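UDP-N-acetylenolpyruvoylglucosamine reductase (Listeria monocytogenes, PDB 3TX1) probably reduces UDP-N-acetylenolpyruvoylglucosamine to UDP-N-acetylmuramate with NADPH and bound FAD, a step of peptidoglycan synthesis for the bacterial cell wall. Local coordinates at residues I35-N40 against V57-K62; E69-C74 against T173-T178; T82-G87 against G99-L104; D167-A172 against L206-S211. All blocks are in the same frame, centred on the assembly; numbering follows the deposited sequence.

Interaction 1: I35-N40 against V57-K62; sequences IAIKLN and VFVMPK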
loop_
_atom_site.group_PDB
_atom_site.type_symbol
_atom_site.label_atom_id
_atom_site.label_comp_id
_atom_site.label_asym_id
_atom_site.label_seq_id
_atom_site.Cartn_x
_atom_site.Cartn_y
_atom_site.Cartn_z
ATOM N N ILE A 35 13.437 4.917 -20.745
ATOM C CA ILE A 35 12.746 4.780 -19.455
ATOM C C ILE A 35 11.292 4.964 -19.797
ATOM O O ILE A 35 10.880 6.054 -20.243
ATOM C CB ILE A 35 13.145 5.833 -18.385
ATOM C CG1 ILE A 35 14.585 5.617 -17.906
ATOM C CG2 ILE A 35 12.241 5.722 -17.170
ATOM C CD1 ILE A 35 15.054 6.646 -16.905
ATOM N N ALA A 36 10.529 3.890 -19.639
ATOM C CA ALA A 36 9.094 3.938 -19.897
ATOM C C ALA A 36 8.478 5.030 -19.038
ATOM O O ALA A 36 8.542 4.975 -17.803
ATOM C CB ALA A 36 8.466 2.596 -19.589
ATOM N N ILE A 37 7.937 6.038 -19.712
ATOM C CA ILE A 37 7.293 7.186 -19.081
ATOM C C ILE A 37 5.939 7.487 -19.729
ATOM O O ILE A 37 5.730 7.192 -20.906
ATOM C CB ILE A 37 8.170 8.443 -19.198
ATOM C CG1 ILE A 37 9.406 8.279 -18.323
ATOM C CG2 ILE A 37 7.391 9.696 -18.799
ATOM C CD1 ILE A 37 10.415 9.397 -18.451
ATOM N N LYS A 38 5.018 8.066 -18.959
ATOM C CA LYS A 38 3.700 8.427 -19.489
ATOM C C LYS A 38 3.175 9.827 -19.139
ATOM O O LYS A 38 3.346 10.379 -18.047
ATOM C CB LYS A 38 2.654 7.337 -19.237
ATOM C CG LYS A 38 2.805 6.140 -20.162
ATOM C CD LYS A 38 1.640 5.178 -20.017
ATOM C CE LYS A 38 1.624 4.174 -21.158
ATOM N NZ LYS A 38 0.293 3.518 -21.285
ATOM N N LEU A 39 2.399 10.314 -20.060
ATOM C CA LEU A 39 1.941 11.653 -20.008
ATOM C C LEU A 39 0.564 11.682 -19.404
ATOM O O LEU A 39 -0.320 10.932 -19.785
ATOM C CB LEU A 39 1.960 12.173 -21.436
ATOM C CG LEU A 39 3.014 11.467 -22.293
ATOM C CD1 LEU A 39 2.587 10.139 -22.881
ATOM C CD2 LEU A 39 3.520 12.390 -23.370
ATOM N N ASN A 40 0.408 12.555 -18.436
ATOM C CA ASN A 40 -0.902 12.729 -17.750
ATOM C C ASN A 40 -1.778 11.505 -17.453
ATOM O O ASN A 40 -2.970 11.511 -17.745
ATOM C CB ASN A 40 -1.768 13.753 -18.507
ATOM C CG ASN A 40 -1.213 15.160 -18.431
ATOM O OD1 ASN A 40 -1.013 15.693 -17.338
ATOM N ND2 ASN A 40 -0.973 15.774 -19.588
ATOM N N VAL A 57 3.159 13.376 -14.700
ATOM C CA VAL A 57 4.360 12.650 -15.149
ATOM C C VAL A 57 4.457 11.249 -14.474
ATOM O O VAL A 57 4.828 11.146 -13.303
ATOM C CB VAL A 57 5.643 13.466 -14.858
ATOM C CG1 VAL A 57 6.843 12.809 -15.513
ATOM C CG2 VAL A 57 5.506 14.914 -15.349
ATOM N N PHE A 58 4.170 10.190 -15.238
ATOM C CA PHE A 58 4.126 8.819 -14.724
ATOM C C PHE A 58 5.251 7.925 -15.246
ATOM O O PHE A 58 5.275 7.556 -16.420
ATOM C CB PHE A 58 2.767 8.208 -15.058
ATOM C CG PHE A 58 2.479 6.924 -14.349
ATOM C CD1 PHE A 58 2.173 6.918 -12.985
ATOM C CD2 PHE A 58 2.488 5.711 -15.043
ATOM C CE1 PHE A 58 1.912 5.721 -12.332
ATOM C CE2 PHE A 58 2.218 4.508 -14.384
ATOM C CZ PHE A 58 1.919 4.520 -13.036
ATOM N N VAL A 59 6.144 7.526 -14.341
ATOM C CA VAL A 59 7.335 6.787 -14.709
ATOM C C VAL A 59 7.435 5.374 -14.164
ATOM O O VAL A 59 7.235 5.162 -12.957
ATOM C CB VAL A 59 8.565 7.540 -14.197
ATOM C CG1 VAL A 59 9.830 6.919 -14.769
ATOM C CG2 VAL A 59 8.471 9.012 -14.581
ATOM N N MET A 60 7.797 4.432 -15.049
ATOM C CA MET A 60 8.033 3.016 -14.680
ATOM C C MET A 60 9.440 2.510 -15.021
ATOM O O MET A 60 9.714 2.200 -16.185
ATOM C CB MET A 60 6.986 2.100 -15.303
ATOM C CG MET A 60 5.624 2.236 -14.656
ATOM S SD MET A 60 4.309 1.641 -15.722
ATOM C CE MET A 60 4.597 2.594 -17.228
ATOM N N PRO A 61 10.340 2.453 -14.021
ATOM C CA PRO A 61 11.718 2.022 -14.262
ATOM C C PRO A 61 11.908 0.519 -14.269
ATOM O O PRO A 61 11.376 -0.171 -13.417
ATOM C CB PRO A 61 12.509 2.628 -13.103
ATOM C CG PRO A 61 11.516 3.021 -12.081
ATOM C CD PRO A 61 10.193 3.200 -12.759
ATOM N N LYS A 62 12.712 0.046 -15.218
ATOM C CA LYS A 62 13.005 -1.358 -15.454
ATOM C C LYS A 62 14.209 -1.709 -14.624
ATOM O O LYS A 62 14.450 -2.882 -14.302
ATOM C CB LYS A 62 13.393 -1.549 -16.927
ATOM C CG LYS A 62 12.616 -0.651 -17.906
ATOM C CD LYS A 62 12.806 -1.039 -19.367
ATOM C CE LYS A 62 14.206 -0.749 -19.886
ATOM N NZ LYS A 62 14.419 0.707 -20.096
#
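Ile37, and Ile35 just before the strand, press on Val59 across a beta hairpin, and this apolar patch is the close-packed side of the contact. Strand 36-38 runs antiparallel to strand 58-60, their directions 163° apart and their axes 4.6 Å apart. Ile37 and Val59 form a non-hydrogen-bonded pair whose side chains lie alongside each other and point the same way, with Ile37 CG1 3.8 Å from Val59 CG1. The same Val59 CG1 is met obliquely by Ile35 CG2 at 3.6 Å. Backbone bonds close the strands on either side of this pair: Met60 N reaches Ala36 O at 2.9 Å, and Phe58 N reaches Lys38 O, also at 2.9 Å, while Lys38 N returns a bond to Phe58 O.

Across the strands, the face carrying Lys38 and Phe58 is looser. Lys38 CB and Phe58 CB are 4.3 Å apart, after which both side chains leave the contact: the lysine runs out extended, whereas the buried Phe58 ring turns inward to meet Tyr46. At the Ile35 end, Lys62 NZ forms a salt bridge with Glu66. Helix 28-31 covers Ile37, Val57 and Val59 through Leu28, and helix 64-76 receives Ile35. Strand 54-60 continues the sheet inward to strand 100-103, and strand 36-42 forms one margin within the chain.

Interaction 2: E69-C74 against T173-T178; sequences EVVAYC and TVLTQT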
loop_
_atom_site.group_PDB
_atom_site.type_symbol
_atom_site.label_atom_id
_atom_site.label_comp_id
_atom_site.label_asym_id
_atom_site.label_seq_id
_atom_site.Cartn_x
_atom_site.Cartn_y
_atom_site.Cartn_z
ATOM N N GLU A 69 18.275 7.718 -11.395
ATOM C CA GLU A 69 18.373 8.872 -12.203
ATOM C C GLU A 69 17.134 9.751 -12.065
ATOM O O GLU A 69 17.237 10.986 -11.993
ATOM C CB GLU A 69 18.614 8.449 -13.642
ATOM C CG GLU A 69 19.980 7.807 -13.828
ATOM C CD GLU A 69 20.202 7.342 -15.252
ATOM O OE1 GLU A 69 19.337 6.539 -15.674
ATOM O OE2 GLU A 69 21.217 7.767 -15.924
ATOM N N VAL A 70 15.972 9.126 -11.968
ATOM C CA VAL A 70 14.728 9.889 -11.919
ATOM C C VAL A 70 14.546 10.576 -10.570
ATOM O O VAL A 70 14.190 11.764 -10.519
ATOM C CB VAL A 70 13.522 9.013 -12.322
ATOM C CG1 VAL A 70 12.210 9.759 -12.181
ATOM C CG2 VAL A 70 13.699 8.513 -13.751
ATOM N N VAL A 71 14.845 9.847 -9.495
ATOM C CA VAL A 71 14.787 10.395 -8.149
ATOM C C VAL A 71 15.755 11.534 -8.004
ATOM O O VAL A 71 15.418 12.572 -7.438
ATOM C CB VAL A 71 15.119 9.344 -7.076
ATOM C CG1 VAL A 71 15.434 9.982 -5.724
ATOM C CG2 VAL A 71 13.964 8.396 -6.924
ATOM N N ALA A 72 16.954 11.362 -8.527
ATOM C CA ALA A 72 17.950 12.427 -8.432
ATOM C C ALA A 72 17.505 13.624 -9.243
ATOM O O ALA A 72 17.558 14.747 -8.757
ATOM C CB ALA A 72 19.312 11.951 -8.894
ATOM N N TYR A 73 17.014 13.370 -10.454
ATOM C CA TYR A 73 16.598 14.441 -11.342
ATOM C C TYR A 73 15.518 15.298 -10.708
ATOM O O TYR A 73 15.602 16.537 -10.753
ATOM C CB TYR A 73 16.118 13.876 -12.679
ATOM C CG TYR A 73 15.690 14.918 -13.668
ATOM C CD1 TYR A 73 16.549 15.360 -14.664
ATOM C CD2 TYR A 73 14.435 15.470 -13.606
ATOM C CE1 TYR A 73 16.160 16.331 -15.581
ATOM C CE2 TYR A 73 14.024 16.432 -14.506
ATOM C CZ TYR A 73 14.888 16.863 -15.493
ATOM O OH TYR A 73 14.449 17.830 -16.380
ATOM N N CYS A 74 14.516 14.642 -10.117
ATOM C CA CYS A 74 13.402 15.348 -9.479
ATOM C C CYS A 74 13.833 16.119 -8.256
ATOM O O CYS A 74 13.327 17.243 -8.014
ATOM C CB CYS A 74 12.290 14.391 -9.112
ATOM S SG CYS A 74 11.440 13.829 -10.590
ATOM N N THR A 173 16.952 -2.623 0.635
ATOM C CA THR A 173 17.701 -1.737 -0.241
ATOM C C THR A 173 16.809 -0.540 -0.519
ATOM O O THR A 173 15.664 -0.686 -0.926
ATOM C CB THR A 173 18.050 -2.370 -1.582
ATOM O OG1 THR A 173 18.703 -3.612 -1.355
ATOM C CG2 THR A 173 18.981 -1.443 -2.369
ATOM N N VAL A 174 17.364 0.639 -0.375
ATOM C CA VAL A 174 16.582 1.817 -0.470
ATOM C C VAL A 174 17.260 2.986 -1.222
ATOM O O VAL A 174 18.472 2.975 -1.456
ATOM C CB VAL A 174 16.251 2.177 0.983
ATOM C CG1 VAL A 174 16.565 3.621 1.328
ATOM C CG2 VAL A 174 14.849 1.755 1.336
ATOM N N LEU A 175 16.458 3.969 -1.627
ATOM C CA LEU A 175 16.960 5.197 -2.226
ATOM C C LEU A 175 16.608 6.368 -1.355
ATOM O O LEU A 175 15.459 6.576 -0.979
ATOM C CB LEU A 175 16.415 5.444 -3.639
ATOM C CG LEU A 175 16.860 4.541 -4.822
ATOM C CD1 LEU A 175 16.455 5.176 -6.145
ATOM C CD2 LEU A 175 18.347 4.237 -4.860
ATOM N N THR A 176 17.619 7.140 -1.021
ATOM C CA THR A 176 17.407 8.351 -0.259
ATOM C C THR A 176 16.826 9.388 -1.221
ATOM O O THR A 176 16.862 9.219 -2.451
ATOM C CB THR A 176 18.715 8.852 0.354
ATOM O OG1 THR A 176 19.573 9.337 -0.681
ATOM C CG2 THR A 176 19.425 7.722 1.093
ATOM N N GLN A 177 16.294 10.469 -0.667
ATOM C CA GLN A 177 15.679 11.501 -1.496
ATOM C C GLN A 177 16.626 12.106 -2.519
ATOM O O GLN A 177 16.178 12.671 -3.525
ATOM C CB GLN A 177 15.041 12.586 -0.640
ATOM C CG GLN A 177 13.686 12.217 -0.044
ATOM C CD GLN A 177 12.960 13.436 0.528
ATOM O OE1 GLN A 177 13.572 14.481 0.791
ATOM N NE2 GLN A 177 11.651 13.311 0.714
ATOM N N THR A 178 17.932 11.991 -2.276
ATOM C CA THR A 178 18.887 12.542 -3.231
ATOM C C THR A 178 19.139 11.548 -4.368
ATOM O O THR A 178 19.728 11.910 -5.382
ATOM C CB THR A 178 20.233 12.946 -2.599
ATOM O OG1 THR A 178 20.992 11.780 -2.317
ATOM C CG2 THR A 178 20.057 13.752 -1.334
HETATM O O HOH W 1 13.586 13.222 -4.779
#
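This is helix-to-turn packing: one face of helix 64-76 rests on the end of strand 169-175 and the turn that follows it, within the FAD-binding domain, and no direct hydrogen bond crosses. Val71 carries most of it, its two methyls doing different work. CG1 points into the turn and touches backbone oxygens, with Val71 CG1 3.6 Å from Gln177 O and 3.7 Å from Thr176 O. Val71 CG2 meets Leu175 CD1 obliquely at 4.1 Å, a light apolar contact. Ala72 adds a second touch, its CB 3.5 Å from Thr178 O.

The polar link is indirect. A water donates to Gln177 O at 2.9 Å and, over a longer 3.3 Å, to Val71 O, bridging the helix backbone and the turn. Elsewhere Leu175 also packs on Ala67 and Gln68 of helix 64-76, on Leu181 of strand 181-185, and on Ile204 and Leu206 of strand 204-214, joining the helix to the antiparallel sheet.

Interaction 3: T82-G87 against G99-L104; sequences TILGNG and GVILHL. With FAD (flavin-adenine dinucleotide), chain B.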
loop_
_atom_site.group_PDB
_atom_site.type_symbol
_atom_site.label_atom_id
_atom_site.label_comp_id
_atom_site.label_asym_id
_atom_site.label_seq_id
_atom_site.Cartn_x
_atom_site.Cartn_y
_atom_site.Cartn_z
ATOM N N THR A 82 6.352 11.360 -6.041
ATOM C CA THR A 82 5.550 10.453 -5.252
ATOM C C THR A 82 5.827 9.041 -5.708
ATOM O O THR A 82 6.017 8.789 -6.902
ATOM C CB THR A 82 4.021 10.663 -5.414
ATOM O OG1 THR A 82 3.691 12.062 -5.448
ATOM C CG2 THR A 82 3.250 9.939 -4.262
ATOM N N ILE A 83 5.813 8.119 -4.752
ATOM C CA ILE A 83 5.973 6.731 -5.062
ATOM C C ILE A 83 4.643 6.098 -4.888
ATOM O O ILE A 83 4.051 6.219 -3.829
ATOM C CB ILE A 83 6.841 6.028 -4.038
ATOM C CG1 ILE A 83 8.067 6.875 -3.799
ATOM C CG2 ILE A 83 7.180 4.625 -4.540
ATOM C CD1 ILE A 83 8.784 7.172 -5.094
ATOM N N LEU A 84 4.194 5.416 -5.925
ATOM C CA LEU A 84 2.951 4.696 -5.874
ATOM C C LEU A 84 3.201 3.183 -5.971
ATOM O O LEU A 84 3.823 2.705 -6.902
ATOM C CB LEU A 84 2.058 5.154 -7.013
ATOM C CG LEU A 84 0.826 4.304 -7.316
ATOM C CD1 LEU A 84 -0.325 4.590 -6.346
ATOM C CD2 LEU A 84 0.405 4.575 -8.754
ATOM N N GLY A 85 2.719 2.438 -4.988
ATOM C CA GLY A 85 2.780 0.974 -5.023
ATOM C C GLY A 85 1.570 0.612 -5.843
ATOM O O GLY A 85 1.469 1.095 -6.983
ATOM N N ASN A 86 0.634 -0.155 -5.255
ATOM C CA ASN A 86 -0.649 -0.570 -5.902
ATOM C C ASN A 86 -1.870 0.165 -5.316
ATOM O O ASN A 86 -3.031 -0.259 -5.486
ATOM C CB ASN A 86 -0.860 -2.086 -5.816
ATOM C CG ASN A 86 0.330 -2.877 -6.329
ATOM O OD1 ASN A 86 1.101 -2.393 -7.127
ATOM N ND2 ASN A 86 0.476 -4.115 -5.872
ATOM N N GLY A 87 -1.608 1.236 -4.576
ATOM C CA GLY A 87 -2.678 2.068 -4.005
ATOM C C GLY A 87 -3.709 1.264 -3.230
ATOM O O GLY A 87 -4.905 1.590 -3.242
ATOM N N GLY A 99 3.883 16.841 -9.831
ATOM C CA GLY A 99 5.241 16.346 -9.840
ATOM C C GLY A 99 5.316 15.072 -10.666
ATOM O O GLY A 99 4.592 14.929 -11.672
ATOM N N VAL A 100 6.181 14.151 -10.228
ATOM C CA VAL A 100 6.416 12.883 -10.888
ATOM C C VAL A 100 5.999 11.768 -9.939
ATOM O O VAL A 100 6.347 11.786 -8.758
ATOM C CB VAL A 100 7.926 12.723 -11.174
ATOM C CG1 VAL A 100 8.301 11.316 -11.642
ATOM C CG2 VAL A 100 8.389 13.765 -12.174
ATOM N N ILE A 101 5.262 10.800 -10.467
ATOM C CA ILE A 101 4.863 9.630 -9.717
ATOM C C ILE A 101 5.688 8.471 -10.283
ATOM O O ILE A 101 5.746 8.293 -11.507
ATOM C CB ILE A 101 3.337 9.338 -9.852
ATOM C CG1 ILE A 101 2.487 10.347 -9.062
ATOM C CG2 ILE A 101 2.996 7.944 -9.352
ATOM C CD1 ILE A 101 2.498 11.762 -9.620
ATOM N N LEU A 102 6.352 7.720 -9.397
ATOM C CA LEU A 102 7.151 6.565 -9.766
ATOM C C LEU A 102 6.456 5.305 -9.334
ATOM O O LEU A 102 6.078 5.173 -8.174
ATOM C CB LEU A 102 8.460 6.558 -9.010
ATOM C CG LEU A 102 9.806 7.074 -9.451
ATOM C CD1 LEU A 102 10.765 6.649 -8.354
ATOM C CD2 LEU A 102 10.209 6.399 -10.740
ATOM N N HIS A 103 6.360 4.367 -10.258
ATOM C CA HIS A 103 5.708 3.119 -10.025
ATOM C C HIS A 103 6.729 2.062 -10.390
ATOM O O HIS A 103 7.195 1.950 -11.532
ATOM C CB HIS A 103 4.419 3.084 -10.862
ATOM C CG HIS A 103 3.521 1.896 -10.587
ATOM N ND1 HIS A 103 3.020 1.624 -9.364
ATOM C CD2 HIS A 103 3.021 0.917 -11.440
ATOM C CE1 HIS A 103 2.273 0.502 -9.427
ATOM N NE2 HIS A 103 2.278 0.072 -10.698
ATOM N N LEU A 104 7.073 1.243 -9.419
ATOM C CA LEU A 104 8.136 0.291 -9.600
ATOM C C LEU A 104 7.617 -1.075 -9.926
ATOM O O LEU A 104 8.150 -2.073 -9.525
ATOM C CB LEU A 104 8.990 0.229 -8.363
ATOM C CG LEU A 104 9.280 1.560 -7.725
ATOM C CD1 LEU A 104 9.626 1.380 -6.282
ATOM C CD2 LEU A 104 10.379 2.277 -8.435
HETATM P PA FAD B . 0.154 2.081 -1.779
HETATM O O1A FAD B . 0.457 2.180 -3.236
HETATM O O2A FAD B . -1.275 2.095 -1.316
HETATM O O5B FAD B . 0.836 3.309 -1.017
HETATM C C5B FAD B . 1.049 3.029 0.363
HETATM C C4B FAD B . 2.089 3.943 0.977
HETATM O O4B FAD B . 3.386 3.388 0.831
HETATM C C3B FAD B . 2.174 5.340 0.403
HETATM O O3B FAD B . 2.707 6.179 1.457
HETATM C C2B FAD B . 3.238 5.141 -0.676
HETATM O O2B FAD B . 3.934 6.304 -1.166
HETATM C C1B FAD B . 4.203 4.263 0.064
HETATM N N9A FAD B . 4.920 3.411 -0.868
HETATM C C8A FAD B . 4.408 2.562 -1.773
HETATM N N7A FAD B . 5.430 1.890 -2.373
HETATM C C5A FAD B . 6.609 2.291 -1.849
HETATM C C6A FAD B . 8.061 2.038 -2.037
HETATM N N6A FAD B . 8.554 1.159 -2.954
HETATM N N1A FAD B . 8.915 2.721 -1.244
HETATM C C2A FAD B . 8.505 3.588 -0.327
HETATM N N3A FAD B . 7.225 3.901 -0.119
HETATM C C4A FAD B . 6.251 3.300 -0.838
HETATM N N1 FAD B . -2.739 -3.556 5.487
HETATM C C2 FAD B . -2.334 -4.282 6.558
HETATM O O2 FAD B . -1.330 -3.923 7.195
HETATM N N3 FAD B . -2.931 -5.408 6.972
HETATM C C4 FAD B . -4.011 -5.915 6.393
HETATM O O4 FAD B . -4.565 -6.949 6.832
HETATM C C4X FAD B . -4.511 -5.180 5.222
HETATM N N5 FAD B . -5.586 -5.622 4.576
HETATM C C5X FAD B . -6.084 -4.988 3.504
HETATM C C6 FAD B . -7.197 -5.526 2.876
HETATM C C7 FAD B . -7.721 -4.926 1.761
HETATM C C7M FAD B . -8.940 -5.513 1.099
HETATM C C8 FAD B . -7.049 -3.706 1.261
HETATM C C8M FAD B . -7.562 -2.989 0.065
HETATM C C9 FAD B . -5.949 -3.179 1.882
HETATM C C9A FAD B . -5.436 -3.779 3.005
HETATM N N10 FAD B . -4.286 -3.270 3.658
HETATM C C10 FAD B . -3.806 -3.960 4.786
HETATM C "C1'" FAD B . -3.644 -2.032 3.179
HETATM C "C2'" FAD B . -2.557 -2.317 2.168
HETATM O "O2'" FAD B . -2.706 -3.633 1.641
HETATM C "C3'" FAD B . -1.181 -2.241 2.803
HETATM O "O3'" FAD B . -1.093 -0.964 3.424
HETATM C "C4'" FAD B . -0.107 -2.384 1.728
HETATM O "O4'" FAD B . 1.138 -2.827 2.287
HETATM C "C5'" FAD B . 0.069 -1.124 0.899
HETATM O "O5'" FAD B . 0.640 -1.517 -0.326
HETATM P P FAD B . 0.648 -0.626 -1.631
HETATM O O1P FAD B . 1.775 -1.156 -2.442
HETATM O O2P FAD B . -0.751 -0.705 -2.139
HETATM O O3P FAD B . 0.908 0.835 -1.134
#
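The contact is a parallel strand pair whose first strand runs into the glycine-containing FAD pyrophosphate loop of the PCMH-type FAD-binding domain. Strands 82-84 and 100-103 run parallel, with their directions 33° apart, and are tied by Thr82 N to Val100 O (2.8 Å), Leu102 N to Thr82 O (2.7 Å) and Leu84 N to Leu102 O. On one face Ile83 CD1 lies 3.9 Å from Leu102 CD1, the two side chains side by side; on the other Leu84 CB meets Ile101 CG2.

Ile83 O, still in the strand, accepts from ribose O2B of FAD; past the strand Gly87 N donates to phosphate oxygen O1A of FAD at 2.6 Å, and Asn86 N donates to O1P of the other phosphate. Ile83 CG2 and Leu104 CD1 border the adenine.

His103, with CG anti to its backbone nitrogen (chi1 -172°), brings its ring edge to the start of this loop: His103 ND1 donates to Leu84 O at 2.8 Å, with that oxygen near the ring plane but the donor 47° above the carbonyl plane.

Interaction 4: D167-A172 against L206-S211; sequences DVLEAA and LDATFS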
loop_
_atom_site.group_PDB
_atom_site.type_symbol
_atom_site.label_atom_id
_atom_site.label_comp_id
_atom_site.label_asym_id
_atom_site.label_seq_id
_atom_site.Cartn_x
_atom_site.Cartn_y
_atom_site.Cartn_z
ATOM N N ASP A 167 8.358 -7.713 12.315
ATOM C CA ASP A 167 8.688 -8.999 12.956
ATOM C C ASP A 167 9.743 -9.747 12.155
ATOM O O ASP A 167 10.590 -10.403 12.745
ATOM C CB ASP A 167 7.478 -9.930 13.098
ATOM C CG ASP A 167 6.456 -9.423 14.093
ATOM O OD1 ASP A 167 6.863 -8.699 15.029
ATOM O OD2 ASP A 167 5.258 -9.777 13.954
ATOM N N VAL A 168 9.711 -9.661 10.829
ATOM C CA VAL A 168 10.678 -10.426 10.057
ATOM C C VAL A 168 11.516 -9.683 9.045
ATOM O O VAL A 168 12.202 -10.327 8.222
ATOM C CB VAL A 168 10.061 -11.649 9.357
ATOM C CG1 VAL A 168 9.825 -12.757 10.353
ATOM C CG2 VAL A 168 8.810 -11.265 8.575
ATOM N N LEU A 169 11.520 -8.371 9.110
ATOM C CA LEU A 169 12.314 -7.602 8.180
ATOM C C LEU A 169 13.762 -7.722 8.534
ATOM O O LEU A 169 14.140 -7.293 9.584
ATOM C CB LEU A 169 11.921 -6.157 8.268
ATOM C CG LEU A 169 12.230 -5.280 7.072
ATOM C CD1 LEU A 169 12.373 -6.059 5.798
ATOM C CD2 LEU A 169 11.083 -4.320 6.990
ATOM N N GLU A 170 14.572 -8.286 7.650
ATOM C CA GLU A 170 15.978 -8.424 7.945
ATOM C C GLU A 170 16.741 -7.185 7.441
ATOM O O GLU A 170 17.403 -6.469 8.210
ATOM C CB GLU A 170 16.549 -9.638 7.229
ATOM C CG GLU A 170 18.063 -9.750 7.287
ATOM C CD GLU A 170 18.606 -9.969 8.684
ATOM O OE1 GLU A 170 17.812 -10.283 9.607
ATOM O OE2 GLU A 170 19.837 -9.798 8.852
ATOM N N ALA A 171 16.642 -6.954 6.134
ATOM C CA ALA A 171 17.361 -5.898 5.455
ATOM C C ALA A 171 16.522 -5.337 4.309
ATOM O O ALA A 171 15.602 -5.988 3.807
ATOM C CB ALA A 171 18.668 -6.460 4.917
ATOM N N ALA A 172 16.872 -4.131 3.883
ATOM C CA ALA A 172 16.210 -3.481 2.767
ATOM C C ALA A 172 17.185 -2.645 1.949
ATOM O O ALA A 172 18.139 -2.053 2.496
ATOM C CB ALA A 172 15.092 -2.600 3.274
ATOM N N LEU A 206 13.618 -0.364 -2.663
ATOM C CA LEU A 206 13.873 -1.111 -3.902
ATOM C C LEU A 206 13.748 -2.646 -3.754
ATOM O O LEU A 206 13.250 -3.319 -4.647
ATOM C CB LEU A 206 15.201 -0.740 -4.510
ATOM C CG LEU A 206 15.284 0.712 -4.948
ATOM C CD1 LEU A 206 16.708 1.034 -5.349
ATOM C CD2 LEU A 206 14.332 0.996 -6.091
ATOM N N ASP A 207 14.239 -3.207 -2.658
ATOM C CA ASP A 207 14.019 -4.632 -2.386
ATOM C C ASP A 207 14.104 -4.897 -0.896
ATOM O O ASP A 207 14.632 -4.071 -0.149
ATOM C CB ASP A 207 14.902 -5.570 -3.224
ATOM C CG ASP A 207 16.381 -5.383 -2.957
ATOM O OD1 ASP A 207 17.177 -5.195 -3.923
ATOM O OD2 ASP A 207 16.744 -5.391 -1.767
ATOM N N ALA A 208 13.536 -6.016 -0.467
ATOM C CA ALA A 208 13.490 -6.348 0.954
ATOM C C ALA A 208 13.972 -7.779 1.271
ATOM O O ALA A 208 13.798 -8.704 0.451
ATOM C CB ALA A 208 12.082 -6.121 1.491
ATOM N N THR A 209 14.593 -7.938 2.444
ATOM C CA THR A 209 15.094 -9.246 2.904
ATOM C C THR A 209 14.417 -9.647 4.199
ATOM O O THR A 209 14.551 -8.963 5.225
ATOM C CB THR A 209 16.603 -9.248 3.231
ATOM O OG1 THR A 209 17.378 -8.928 2.076
ATOM C CG2 THR A 209 17.012 -10.616 3.680
ATOM N N PHE A 210 13.703 -10.767 4.160
ATOM C CA PHE A 210 13.034 -11.280 5.357
ATOM C C PHE A 210 13.759 -12.506 5.950
ATOM O O PHE A 210 14.079 -13.458 5.218
ATOM C CB PHE A 210 11.614 -11.657 5.010
ATOM C CG PHE A 210 10.880 -10.624 4.209
ATOM C CD1 PHE A 210 10.730 -10.781 2.835
ATOM C CD2 PHE A 210 10.273 -9.534 4.834
ATOM C CE1 PHE A 210 10.018 -9.858 2.087
ATOM C CE2 PHE A 210 9.559 -8.605 4.100
ATOM C CZ PHE A 210 9.435 -8.771 2.725
ATOM N N SER A 211 14.049 -12.456 7.256
ATOM C CA SER A 211 14.697 -13.556 8.005
ATOM C C SER A 211 13.671 -14.610 8.443
ATOM O O SER A 211 13.051 -14.472 9.500
ATOM C CB SER A 211 15.358 -13.012 9.264
ATOM O OG SER A 211 16.660 -12.551 9.020
#
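Glu170 and Ser211 meet beside a classic beta bulge, in which Glu170 and Ala171 together face Thr209. Both bulge nitrogens donate to the one carbonyl, Thr209 O, which lies 3.0 Å from Ala171 N and also accepts from Glu170 N; Thr209 N answers to Ala171 O, and Ser211 N to Val168 O. The strand segments 169-172 and 206-211, bulge included, run antiparallel with directions 155° apart.

Glu170 starts out with CG opposite its main-chain N (chi1 171°) and then bends at chi2 (65°), which brings the carboxylate to Ser211. Ser211 OG donates to Glu170 OE1 at 2.6 Å, meeting it from above the carboxylate plane. Glu170 also lies alongside Thr209, both pointing the same way, with Glu170 CB 3.7 Å from Thr209 CG2, while Thr209 OG1 sits toward Ala171.

The apolar partners turn to the opposite face, where Leu169 CD1 reaches Phe210 CE2 obliquely at 4.2 Å and Leu154 of helix 150-156 covers Leu169, Ala172 and Ala208. Chemically, the bulge concentrates two N-H groups on one oxygen, and the serine hydroxyl and, through a long and weak ion pair, Arg186 would both probably ease the glutamate's negative charge.

How the interactions relate
Interactions 1 and 3 are two strand pairs of one mixed sheet, antiparallel at one margin and parallel at the other, beside the cofactor; Val57 O and Val59 O bond to Ile101 N and His103 N to join them. Interaction 3 is the buried one and the one that touches FAD, whereas the other three are partly buried. Interaction 2 relies on van der Waals contacts and a water, and its helix packs over both strand pairs, with Val70 against Ile35 and Val71 against Leu102. Strand 169-175, shared by interactions 2 and 4, belongs to the second, antiparallel sheet, where Thr173 O bonds to Leu206 N. Interaction 4 alone has a direct side-chain-to-side-chain hydrogen bond across its segments.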